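Local coordinates for Exo beta-1,2-glucooligosaccharide sophorohydrolase (non-reducing end) (Parabacteroides distasonis ATCC 8503, PDB 5Z06), which hydrolyses linear beta-1,2-glucan and beta-1,2-glucooligosaccharides of four or more glucose units, releasing sophorose from the non-reducing end, at residues Tyr520-Lys525 against Ala564-Arg569; Met512-Asn517 against Asp551-Tyr556; Ala106-Asp111 against Leu155-Leu160; Tyr6-Phe11 against Ile177-Ala182. All blocks are in the same frame, centred on the assembly; numbering follows the deposited sequence.

Contact 1 of 4, residues Tyr520-Lys525 against Ala564-Arg569; sequences YGENLK and AKINQR
K565 opens the helical side of the contact by sending NZ to E522 OE2, 3.1 Å away, in a salt bridge. The ammonium group comes from above the carboxylate plane, 49° out of it. The two side chains cross at about a right angle. The bend of E522 at chi2 (-65°) turns CD toward K565 NZ. I566 follows and supplies the apolar part. Its CG2 lies 3.7 Å from Y520 CD2. Its CD1 lies 3.9 Å from L524 CD1, and its CG1 faces E522 CB. The tyrosine and isoleucine side chains also cross at about a right angle. Segment 520-525 belongs to a small beta-hairpin, strand 518-519 paired with strand 522-523. Y520 and G521 make its tight turn, both with positive phi, and the hairpin leans on helix 556-573. Y519 of the first strand touches I566 as well. R569 stands one helical turn after K565. Its NH1 donates to Y520 O at 2.6 Å, with Y520 O close to the guanidinium plane. The same NH1 is 3.4 Å from E522 OE2, a longer salt bridge, so OE2 is shared by two cations. Further back, R569 CB packs against Y520 CB at 3.5 Å. These two side chains slide past each other in opposite directions, and R569 C sits over one face of the tyrosine ring.

Contact 2 of 4, residues Met512-Asn517 against Asp551-Tyr556; sequences MYTNGN and DKYTNY
Y513 and Y556 reach toward each other tip to tip, and their hydroxyls form a hydrogen bond whose very short modelled length is doubtful. This is the tight, buried part. Y513 CG is anti to the backbone N (chi1 -176°), which carries it on toward segment 551-556. Y556 OH lies at the edge of the Y513 ring and donates to D551 OD2, 2.6 Å away. OD2 also accepts from Y486 OH. D551 OD1 takes two backbone donors, Y553 N at 2.9 Å and T554 N at 3.0 Å. The first bond makes an Asx turn, the two together an Asx motif. An alanine at D551 would probably leave Y556 OH and both amides without their acceptor and let the turn loosen. The other side is looser and nearer solvent. There the Y513 and Y553 rings meet obliquely, planes 49° apart, with the CD2 atoms of Y513 and Y553 3.7 Å apart. T514 OG1 turns back to M512 O. With D551 OD2 as acceptor for the hydroxyls of Y556 and Y486, the chemistry is consistent with a buried hydroxyl-carboxylate cluster joining the loop before the hairpin to the loop that leads into helix 556-573.

Contact 3 of 4, residues Ala106-Asp111 against Leu155-Leu160; sequences AIRYAD and LAAVAL
A106 to Y109 pair with A159 to L155 in an antiparallel arrangement, the strand axes 4.3 Å apart at closest and their directions 143° apart. A106 and A159 form a hydrogen-bonded pair, with A159 N 2.8 Å from A106 O. I107 and V158 are a non-hydrogen-bonded pair. R108 N then donates to A157 O at 2.7 Å. R108 O receives A157 N at 3.1 Å and, weakly, A156 N at 2.9 Å. Two residues thus face one, and the register shifts before Y109 meets L155. On one face of the sheet, L155 CD2 touches both I107 and Y109. It is 4.0 Å from I107 CG2 and 3.9 Å from Y109 CE1. Y109 and L155 lie side by side, pointing the same way. On the other face R108 starts with CG anti to the backbone N (chi1 -174°). Its chain bends at chi3 (54°), which brings NE near A157 CB. The guanidinium then lies obliquely across the two methyls of the bulge, NH1 3.5 Å from A156 CB and NH2 near A157 CB. NE makes a salt bridge to E69, which sits on the strand beyond 155-161. A leucine in place of R108 would probably leave E69 without this cation and uncover the alanine methyls. The pattern is a classic beta bulge. It lies inside a five-stranded antiparallel sheet, where strand 155-161 runs between strands 65-71 and 104-109. L155 and V158 turn toward L179 and I177 of a second sheet, as in a beta-sandwich.

Contact 4 of 4, residues Tyr6-Phe11 against Ile177-Ala182; sequences YDYVFF and IELLPA
F10 lays its side chain across I177 at about a right angle, F10 CB 3.7 Å from I177 CG2. The CE2 edge of the F10 ring meets L179. There L179 CD2 sits in plane, 3.8 Å from F10 CE2. Y8 approaches L179 differently. The two lie side by side, pointing the same way, with Y8 CD2 3.7 Å from L179 CD1. Y8 and F10 thus both pack on L179, through different methyls. V9 and E178 also run side by side, V9 CG2 3.7 Å from E178 OE1. The E178 carboxylate comes near that of D7, but K218 pairs with E178, and R82 and R238 pair with D7, which probably offsets the like charges. D7 OD2 also bonds to Y264 OH. A water bridges D7 OD1 and L179 O. In the backbone, L179 N donates to Y8 O at 2.8 Å. I177 O accepts from both F10 N and F11 N, 2.7 and 2.9 Å away, at a beta bulge. The side chain of F11 comes within about 4 Å of the bound calcium ion, whose site includes E12 and N13. Strand 9-11 thus edges strand 169-180, with strand 86-93 also touching F10 through L87 and strand 155-161 meeting it through V158.

In the fold
Contacts 3 and 4 are buried and built on backbone pairing, each with a bulge. They belong to two sheets that pack on each other, and Y8 OH bonds to L155 O between them. Contact 3 is nested within the loop closed by contact 4. Contacts 1 and 2 lie in the glucoamylase-like region, with centres about 46 and 52 Å from that of contact 4. They interlock along the chain, and the backbones of 524-525 and 515-516 bond to each other. Contact 1 is only partly buried and uses salt bridges on a helix. Contact 2 is more buried and relies on tyrosine hydroxyls and a carboxylate. Both involve helix 556-573, contact 2 at its start.

Contact 1 of 4, residues Tyr520-Lys525 against Ala564-Arg569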
# COMPACT_ATOMS: atom_id res chain seq x y z
N TYR A 520 16.70 -21.87 11.64
CA TYR A 520 16.27 -21.45 12.97
C TYR A 520 15.59 -22.62 13.65
O TYR A 520 14.55 -22.48 14.31
CB TYR A 520 15.37 -20.21 12.86
CG TYR A 520 16.03 -19.18 11.99
CD1 TYR A 520 17.07 -18.40 12.48
CD2 TYR A 520 15.70 -19.05 10.65
CE1 TYR A 520 17.74 -17.50 11.67
CE2 TYR A 520 16.36 -18.14 9.85
CZ TYR A 520 17.39 -17.38 10.37
OH TYR A 520 18.07 -16.46 9.60
N GLY A 521 16.18 -23.81 13.46
CA GLY A 521 15.71 -25.02 14.13
C GLY A 521 14.46 -25.66 13.58
O GLY A 521 14.06 -26.71 14.10
N GLU A 522 13.86 -25.05 12.55
CA GLU A 522 12.67 -25.57 11.91
C GLU A 522 13.07 -26.24 10.62
O GLU A 522 13.61 -25.59 9.73
CB GLU A 522 11.69 -24.45 11.58
CG GLU A 522 11.09 -23.78 12.80
CD GLU A 522 10.22 -24.70 13.61
OE1 GLU A 522 9.70 -25.68 13.05
OE2 GLU A 522 10.05 -24.45 14.82
N ASN A 523 12.79 -27.54 10.54
CA ASN A 523 13.01 -28.27 9.33
C ASN A 523 11.90 -28.03 8.33
O ASN A 523 10.77 -28.44 8.55
CB ASN A 523 13.12 -29.74 9.56
CG ASN A 523 13.58 -30.42 8.32
OD1 ASN A 523 12.76 -30.80 7.49
ND2 ASN A 523 14.88 -30.42 8.10
N LEU A 524 12.27 -27.43 7.21
CA LEU A 524 11.33 -27.02 6.21
C LEU A 524 11.23 -28.11 5.16
O LEU A 524 12.16 -28.32 4.39
CB LEU A 524 11.84 -25.71 5.57
CG LEU A 524 10.82 -24.84 4.89
CD1 LEU A 524 9.71 -24.45 5.86
CD2 LEU A 524 11.51 -23.60 4.32
N LYS A 525 10.11 -28.83 5.14
CA LYS A 525 9.92 -29.90 4.15
C LYS A 525 9.82 -29.37 2.72
O LYS A 525 10.35 -29.95 1.78
CB LYS A 525 8.70 -30.74 4.48
CG LYS A 525 8.90 -31.64 5.69
CD LYS A 525 7.58 -32.29 6.08
CE LYS A 525 7.73 -33.33 7.17
NZ LYS A 525 7.21 -32.83 8.47
N ALA A 564 6.56 -18.93 8.78
CA ALA A 564 6.29 -17.79 9.63
C ALA A 564 7.29 -17.74 10.78
O ALA A 564 7.89 -16.70 11.03
CB ALA A 564 4.87 -17.82 10.15
N LYS A 565 7.47 -18.86 11.46
CA LYS A 565 8.40 -18.90 12.58
C LYS A 565 9.83 -18.61 12.18
O LYS A 565 10.56 -17.99 12.93
CB LYS A 565 8.35 -20.26 13.25
CG LYS A 565 7.12 -20.45 14.11
CD LYS A 565 6.93 -21.92 14.44
CE LYS A 565 7.15 -22.23 15.90
NZ LYS A 565 7.31 -23.71 16.06
N ILE A 566 10.23 -19.12 11.01
CA ILE A 566 11.55 -18.91 10.46
C ILE A 566 11.75 -17.43 10.23
O ILE A 566 12.78 -16.87 10.55
CB ILE A 566 11.72 -19.67 9.12
CG1 ILE A 566 12.03 -21.16 9.37
CG2 ILE A 566 12.83 -19.09 8.27
CD1 ILE A 566 11.76 -22.07 8.19
N ASN A 567 10.74 -16.82 9.62
CA ASN A 567 10.76 -15.42 9.34
C ASN A 567 10.89 -14.63 10.66
O ASN A 567 11.79 -13.78 10.79
CB ASN A 567 9.52 -15.04 8.50
CG ASN A 567 9.62 -13.66 7.90
OD1 ASN A 567 9.86 -12.69 8.63
ND2 ASN A 567 9.38 -13.54 6.59
N GLN A 568 10.06 -14.93 11.64
CA GLN A 568 10.17 -14.26 12.92
C GLN A 568 11.56 -14.45 13.52
O GLN A 568 12.13 -13.50 14.08
CB GLN A 568 9.13 -14.73 13.93
CG GLN A 568 9.13 -13.88 15.20
CD GLN A 568 8.38 -14.49 16.35
OE1 GLN A 568 8.36 -15.68 16.51
NE2 GLN A 568 7.80 -13.64 17.19
N ARG A 569 12.09 -15.66 13.42
CA ARG A 569 13.39 -15.94 14.08
C ARG A 569 14.55 -15.26 13.41
O ARG A 569 15.50 -14.87 14.09
CB ARG A 569 13.65 -17.42 14.20
CG ARG A 569 12.72 -18.00 15.24
CD ARG A 569 12.65 -19.49 15.11
NE ARG A 569 11.67 -20.02 16.04
CZ ARG A 569 11.54 -21.31 16.32
NH1 ARG A 569 12.37 -22.19 15.76
NH2 ARG A 569 10.60 -21.71 17.17

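Contact 2 of 4, residues Met512-Asn517 against Asp551-Tyr556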
# COMPACT_ATOMS: atom_id res chain seq x y z
N MET A 512 14.26 -28.52 -5.45
CA MET A 512 13.52 -29.77 -5.71
C MET A 512 12.04 -29.71 -5.28
O MET A 512 11.39 -30.75 -5.16
CB MET A 512 14.19 -30.97 -4.99
CG MET A 512 15.65 -31.23 -5.36
SD MET A 512 15.82 -31.37 -7.14
CE MET A 512 15.10 -32.99 -7.46
N TYR A 513 11.53 -28.50 -5.06
CA TYR A 513 10.21 -28.23 -4.45
C TYR A 513 10.25 -28.51 -2.98
O TYR A 513 10.00 -27.61 -2.15
CB TYR A 513 9.02 -28.96 -5.09
CG TYR A 513 7.74 -28.52 -4.44
CD1 TYR A 513 7.19 -27.28 -4.71
CD2 TYR A 513 7.11 -29.33 -3.50
CE1 TYR A 513 6.01 -26.87 -4.09
CE2 TYR A 513 5.95 -28.92 -2.88
CZ TYR A 513 5.41 -27.69 -3.18
OH TYR A 513 4.26 -27.33 -2.52
N THR A 514 10.51 -29.77 -2.66
CA THR A 514 11.00 -30.14 -1.35
C THR A 514 12.32 -29.45 -1.04
O THR A 514 13.10 -29.09 -1.94
CB THR A 514 11.26 -31.64 -1.26
OG1 THR A 514 12.08 -32.03 -2.37
CG2 THR A 514 9.96 -32.40 -1.26
N ASN A 515 12.58 -29.29 0.24
CA ASN A 515 13.72 -28.53 0.68
C ASN A 515 14.51 -29.44 1.63
O ASN A 515 15.61 -29.88 1.29
CB ASN A 515 13.23 -27.22 1.32
CG ASN A 515 14.35 -26.34 1.83
OD1 ASN A 515 15.33 -26.84 2.40
ND2 ASN A 515 14.19 -25.03 1.68
N GLY A 516 13.95 -29.71 2.81
CA GLY A 516 14.60 -30.56 3.79
C GLY A 516 15.68 -29.93 4.64
O GLY A 516 16.16 -30.57 5.56
N ASN A 517 16.06 -28.68 4.36
CA ASN A 517 16.99 -27.96 5.21
C ASN A 517 16.30 -27.45 6.46
O ASN A 517 15.06 -27.38 6.54
CB ASN A 517 17.61 -26.79 4.47
CG ASN A 517 18.53 -27.25 3.37
OD1 ASN A 517 19.61 -27.72 3.66
ND2 ASN A 517 18.11 -27.11 2.11
N ASP A 551 -0.08 -32.64 0.72
CA ASP A 551 0.40 -33.33 -0.49
C ASP A 551 1.35 -34.45 -0.05
O ASP A 551 1.42 -34.78 1.15
CB ASP A 551 1.00 -32.34 -1.50
CG ASP A 551 2.29 -31.66 -1.03
OD1 ASP A 551 2.93 -32.06 -0.04
OD2 ASP A 551 2.66 -30.69 -1.68
N LYS A 552 2.08 -35.05 -0.99
CA LYS A 552 2.97 -36.16 -0.63
C LYS A 552 4.17 -35.73 0.24
O LYS A 552 4.75 -36.55 0.94
CB LYS A 552 3.39 -36.94 -1.87
CG LYS A 552 4.45 -36.32 -2.76
CD LYS A 552 4.42 -36.93 -4.18
CE LYS A 552 5.79 -37.20 -4.80
NZ LYS A 552 6.32 -38.55 -4.43
N TYR A 553 4.48 -34.44 0.24
CA TYR A 553 5.63 -33.87 0.97
C TYR A 553 5.36 -33.33 2.36
O TYR A 553 6.15 -33.53 3.25
CB TYR A 553 6.17 -32.73 0.16
CG TYR A 553 6.49 -33.12 -1.23
CD1 TYR A 553 7.43 -34.11 -1.49
CD2 TYR A 553 5.85 -32.54 -2.30
CE1 TYR A 553 7.75 -34.48 -2.78
CE2 TYR A 553 6.17 -32.90 -3.60
CZ TYR A 553 7.11 -33.87 -3.84
OH TYR A 553 7.42 -34.21 -5.14
N THR A 554 4.25 -32.62 2.54
CA THR A 554 3.97 -31.99 3.80
C THR A 554 2.51 -31.62 3.90
O THR A 554 1.83 -31.44 2.88
CB THR A 554 4.82 -30.68 3.98
OG1 THR A 554 4.59 -30.10 5.28
CG2 THR A 554 4.52 -29.63 2.89
N ASN A 555 2.04 -31.50 5.13
CA ASN A 555 0.85 -30.73 5.42
C ASN A 555 1.22 -29.23 5.33
O ASN A 555 2.27 -28.83 5.83
CB ASN A 555 0.38 -31.05 6.80
CG ASN A 555 -0.77 -30.18 7.21
OD1 ASN A 555 -0.60 -29.19 7.93
ND2 ASN A 555 -1.95 -30.51 6.69
N TYR A 556 0.35 -28.40 4.73
CA TYR A 556 0.70 -26.99 4.50
C TYR A 556 0.56 -26.06 5.70
O TYR A 556 1.35 -25.14 5.82
CB TYR A 556 0.10 -26.43 3.18
CG TYR A 556 0.97 -26.94 2.10
CD1 TYR A 556 2.16 -26.30 1.80
CD2 TYR A 556 0.73 -28.17 1.53
CE1 TYR A 556 3.04 -26.81 0.88
CE2 TYR A 556 1.60 -28.70 0.59
CZ TYR A 556 2.76 -28.03 0.28
OH TYR A 556 3.62 -28.55 -0.65

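Contact 3 of 4, residues Ala106-Asp111 against Leu155-Leu160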
# COMPACT_ATOMS: atom_id res chain seq x y z
N ALA A 106 16.46 25.39 -8.07
CA ALA A 106 16.50 24.77 -9.37
C ALA A 106 15.69 23.49 -9.28
O ALA A 106 15.16 23.13 -8.22
CB ALA A 106 17.93 24.45 -9.76
N ILE A 107 15.54 22.83 -10.42
CA ILE A 107 14.87 21.55 -10.45
C ILE A 107 15.90 20.58 -10.99
O ILE A 107 16.56 20.87 -11.98
CB ILE A 107 13.56 21.61 -11.25
CG1 ILE A 107 12.54 22.40 -10.43
CG2 ILE A 107 13.04 20.21 -11.55
CD1 ILE A 107 11.25 22.77 -11.13
N ARG A 108 16.07 19.47 -10.28
CA ARG A 108 16.94 18.42 -10.72
C ARG A 108 16.12 17.46 -11.55
O ARG A 108 15.06 17.02 -11.10
CB ARG A 108 17.59 17.67 -9.57
CG ARG A 108 18.61 16.65 -10.06
CD ARG A 108 19.35 15.87 -8.99
NE ARG A 108 18.46 15.19 -8.06
CZ ARG A 108 17.71 14.11 -8.32
NH1 ARG A 108 17.67 13.54 -9.52
NH2 ARG A 108 16.96 13.62 -7.35
N TYR A 109 16.63 17.14 -12.74
CA TYR A 109 16.01 16.18 -13.63
C TYR A 109 16.32 14.78 -13.16
O TYR A 109 17.26 14.58 -12.37
CB TYR A 109 16.47 16.35 -15.09
CG TYR A 109 16.01 17.64 -15.73
CD1 TYR A 109 14.67 17.83 -16.09
CD2 TYR A 109 16.91 18.69 -15.98
CE1 TYR A 109 14.25 19.01 -16.69
CE2 TYR A 109 16.49 19.86 -16.57
CZ TYR A 109 15.17 20.01 -16.92
OH TYR A 109 14.76 21.17 -17.49
N ALA A 110 15.54 13.82 -13.64
CA ALA A 110 15.78 12.39 -13.34
C ALA A 110 17.18 11.91 -13.74
O ALA A 110 17.73 11.01 -13.10
CB ALA A 110 14.71 11.53 -14.01
N ASP A 111 17.76 12.52 -14.79
CA ASP A 111 19.14 12.21 -15.22
C ASP A 111 20.26 12.94 -14.42
O ASP A 111 21.43 12.82 -14.77
CB ASP A 111 19.30 12.42 -16.75
CG ASP A 111 19.23 13.91 -17.20
OD1 ASP A 111 19.31 14.82 -16.36
OD2 ASP A 111 19.10 14.16 -18.42
N LEU A 155 11.00 15.62 -13.53
CA LEU A 155 11.24 16.66 -12.53
C LEU A 155 11.40 15.93 -11.20
O LEU A 155 10.44 15.76 -10.43
CB LEU A 155 10.08 17.66 -12.52
CG LEU A 155 9.72 18.29 -13.90
CD1 LEU A 155 8.63 19.34 -13.72
CD2 LEU A 155 10.92 18.89 -14.62
N ALA A 156 12.62 15.46 -10.98
CA ALA A 156 12.92 14.53 -9.88
C ALA A 156 12.96 15.25 -8.53
O ALA A 156 12.52 14.69 -7.53
CB ALA A 156 14.22 13.79 -10.12
N ALA A 157 13.51 16.46 -8.49
CA ALA A 157 13.70 17.13 -7.22
C ALA A 157 13.75 18.61 -7.38
O ALA A 157 14.12 19.12 -8.43
CB ALA A 157 14.97 16.63 -6.55
N VAL A 158 13.34 19.30 -6.31
CA VAL A 158 13.59 20.71 -6.15
C VAL A 158 14.95 20.83 -5.46
O VAL A 158 15.12 20.33 -4.35
CB VAL A 158 12.50 21.36 -5.31
CG1 VAL A 158 12.86 22.80 -4.96
CG2 VAL A 158 11.20 21.31 -6.07
N ALA A 159 15.90 21.48 -6.14
CA ALA A 159 17.27 21.63 -5.68
C ALA A 159 17.48 23.00 -5.07
O ALA A 159 16.92 24.00 -5.53
CB ALA A 159 18.23 21.43 -6.83
N LEU A 160 18.30 23.03 -4.02
CA LEU A 160 18.59 24.27 -3.31
C LEU A 160 20.07 24.41 -3.13
O LEU A 160 20.77 23.43 -2.85
CB LEU A 160 17.89 24.32 -1.97
CG LEU A 160 16.37 24.26 -2.08
CD1 LEU A 160 15.75 23.82 -0.77
CD2 LEU A 160 15.80 25.60 -2.53

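Contact 4 of 4, residues Tyr6-Phe11 against Ile177-Ala182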
# COMPACT_ATOMS: atom_id res chain seq x y z
N TYR A 6 -3.54 13.95 -9.91
CA TYR A 6 -2.81 14.39 -8.72
C TYR A 6 -2.12 15.73 -8.96
O TYR A 6 -1.88 16.16 -10.10
CB TYR A 6 -1.77 13.35 -8.34
CG TYR A 6 -2.38 12.10 -7.75
CD1 TYR A 6 -2.80 12.08 -6.43
CD2 TYR A 6 -2.52 10.94 -8.51
CE1 TYR A 6 -3.34 10.94 -5.88
CE2 TYR A 6 -3.05 9.79 -7.97
CZ TYR A 6 -3.47 9.80 -6.65
OH TYR A 6 -4.02 8.68 -6.10
N ASP A 7 -1.80 16.41 -7.87
CA ASP A 7 -0.76 17.41 -7.93
C ASP A 7 0.56 16.67 -7.78
O ASP A 7 0.67 15.73 -6.99
CB ASP A 7 -0.96 18.42 -6.83
CG ASP A 7 -2.29 19.10 -6.93
OD1 ASP A 7 -2.69 19.47 -8.06
OD2 ASP A 7 -2.92 19.25 -5.87
N TYR A 8 1.55 17.08 -8.58
CA TYR A 8 2.90 16.56 -8.47
C TYR A 8 3.62 17.30 -7.34
O TYR A 8 4.14 18.42 -7.49
CB TYR A 8 3.60 16.74 -9.78
CG TYR A 8 4.89 16.02 -9.91
CD1 TYR A 8 4.95 14.74 -10.44
CD2 TYR A 8 6.09 16.64 -9.56
CE1 TYR A 8 6.15 14.10 -10.60
CE2 TYR A 8 7.30 15.99 -9.72
CZ TYR A 8 7.32 14.72 -10.23
OH TYR A 8 8.51 14.08 -10.40
N VAL A 9 3.61 16.65 -6.17
CA VAL A 9 4.04 17.24 -4.91
C VAL A 9 5.44 16.74 -4.58
O VAL A 9 5.69 15.56 -4.62
CB VAL A 9 3.06 16.85 -3.79
CG1 VAL A 9 3.53 17.32 -2.42
CG2 VAL A 9 1.68 17.41 -4.09
N PHE A 10 6.34 17.66 -4.24
CA PHE A 10 7.66 17.30 -3.73
C PHE A 10 7.64 17.14 -2.21
O PHE A 10 8.36 16.33 -1.66
CB PHE A 10 8.68 18.36 -4.11
CG PHE A 10 8.90 18.45 -5.57
CD1 PHE A 10 9.77 17.58 -6.19
CD2 PHE A 10 8.23 19.40 -6.33
CE1 PHE A 10 9.97 17.65 -7.56
CE2 PHE A 10 8.44 19.48 -7.70
CZ PHE A 10 9.31 18.61 -8.32
N PHE A 11 6.84 17.96 -1.54
CA PHE A 11 6.66 17.80 -0.12
C PHE A 11 5.36 18.42 0.34
O PHE A 11 5.08 19.57 0.03
CB PHE A 11 7.80 18.47 0.63
CG PHE A 11 7.71 18.31 2.10
CD1 PHE A 11 8.19 17.16 2.70
CD2 PHE A 11 7.12 19.28 2.89
CE1 PHE A 11 8.09 16.98 4.05
CE2 PHE A 11 7.01 19.10 4.25
CZ PHE A 11 7.50 17.96 4.84
N ILE A 177 5.70 22.04 -1.12
CA ILE A 177 6.51 22.17 -2.30
C ILE A 177 5.83 21.28 -3.32
O ILE A 177 5.76 20.05 -3.16
CB ILE A 177 7.94 21.69 -2.08
CG1 ILE A 177 8.53 22.36 -0.84
CG2 ILE A 177 8.77 22.00 -3.31
CD1 ILE A 177 9.86 21.84 -0.41
N GLU A 178 5.32 21.92 -4.36
CA GLU A 178 4.49 21.23 -5.33
C GLU A 178 4.40 22.00 -6.63
O GLU A 178 4.58 23.24 -6.67
CB GLU A 178 3.08 21.03 -4.76
CG GLU A 178 2.36 22.31 -4.39
CD GLU A 178 1.05 22.07 -3.66
OE1 GLU A 178 0.53 20.93 -3.66
OE2 GLU A 178 0.54 23.04 -3.10
N LEU A 179 4.10 21.25 -7.69
CA LEU A 179 3.77 21.82 -8.97
C LEU A 179 2.27 22.02 -9.02
O LEU A 179 1.52 21.13 -8.64
CB LEU A 179 4.24 20.91 -10.09
CG LEU A 179 5.72 20.57 -10.11
CD1 LEU A 179 6.04 19.82 -11.38
CD2 LEU A 179 6.58 21.81 -9.99
N LEU A 180 1.86 23.21 -9.46
CA LEU A 180 0.45 23.58 -9.56
C LEU A 180 0.18 24.14 -10.95
O LEU A 180 1.11 24.61 -11.61
CB LEU A 180 0.09 24.65 -8.55
CG LEU A 180 0.07 24.24 -7.08
CD1 LEU A 180 -0.15 25.46 -6.18
CD2 LEU A 180 -1.03 23.22 -6.81
N PRO A 181 -1.08 24.08 -11.40
CA PRO A 181 -1.38 24.63 -12.71
C PRO A 181 -1.43 26.16 -12.64
O PRO A 181 -1.60 26.72 -11.56
CB PRO A 181 -2.74 24.02 -13.05
CG PRO A 181 -3.36 23.74 -11.74
CD PRO A 181 -2.26 23.44 -10.78
N ALA A 182 -1.25 26.82 -13.78
CA ALA A 182 -1.33 28.28 -13.87
C ALA A 182 -2.69 28.76 -13.39
O ALA A 182 -2.80 29.65 -12.56
CB ALA A 182 -1.10 28.74 -15.29
O HOH W 1 -0.83 20.42 -9.78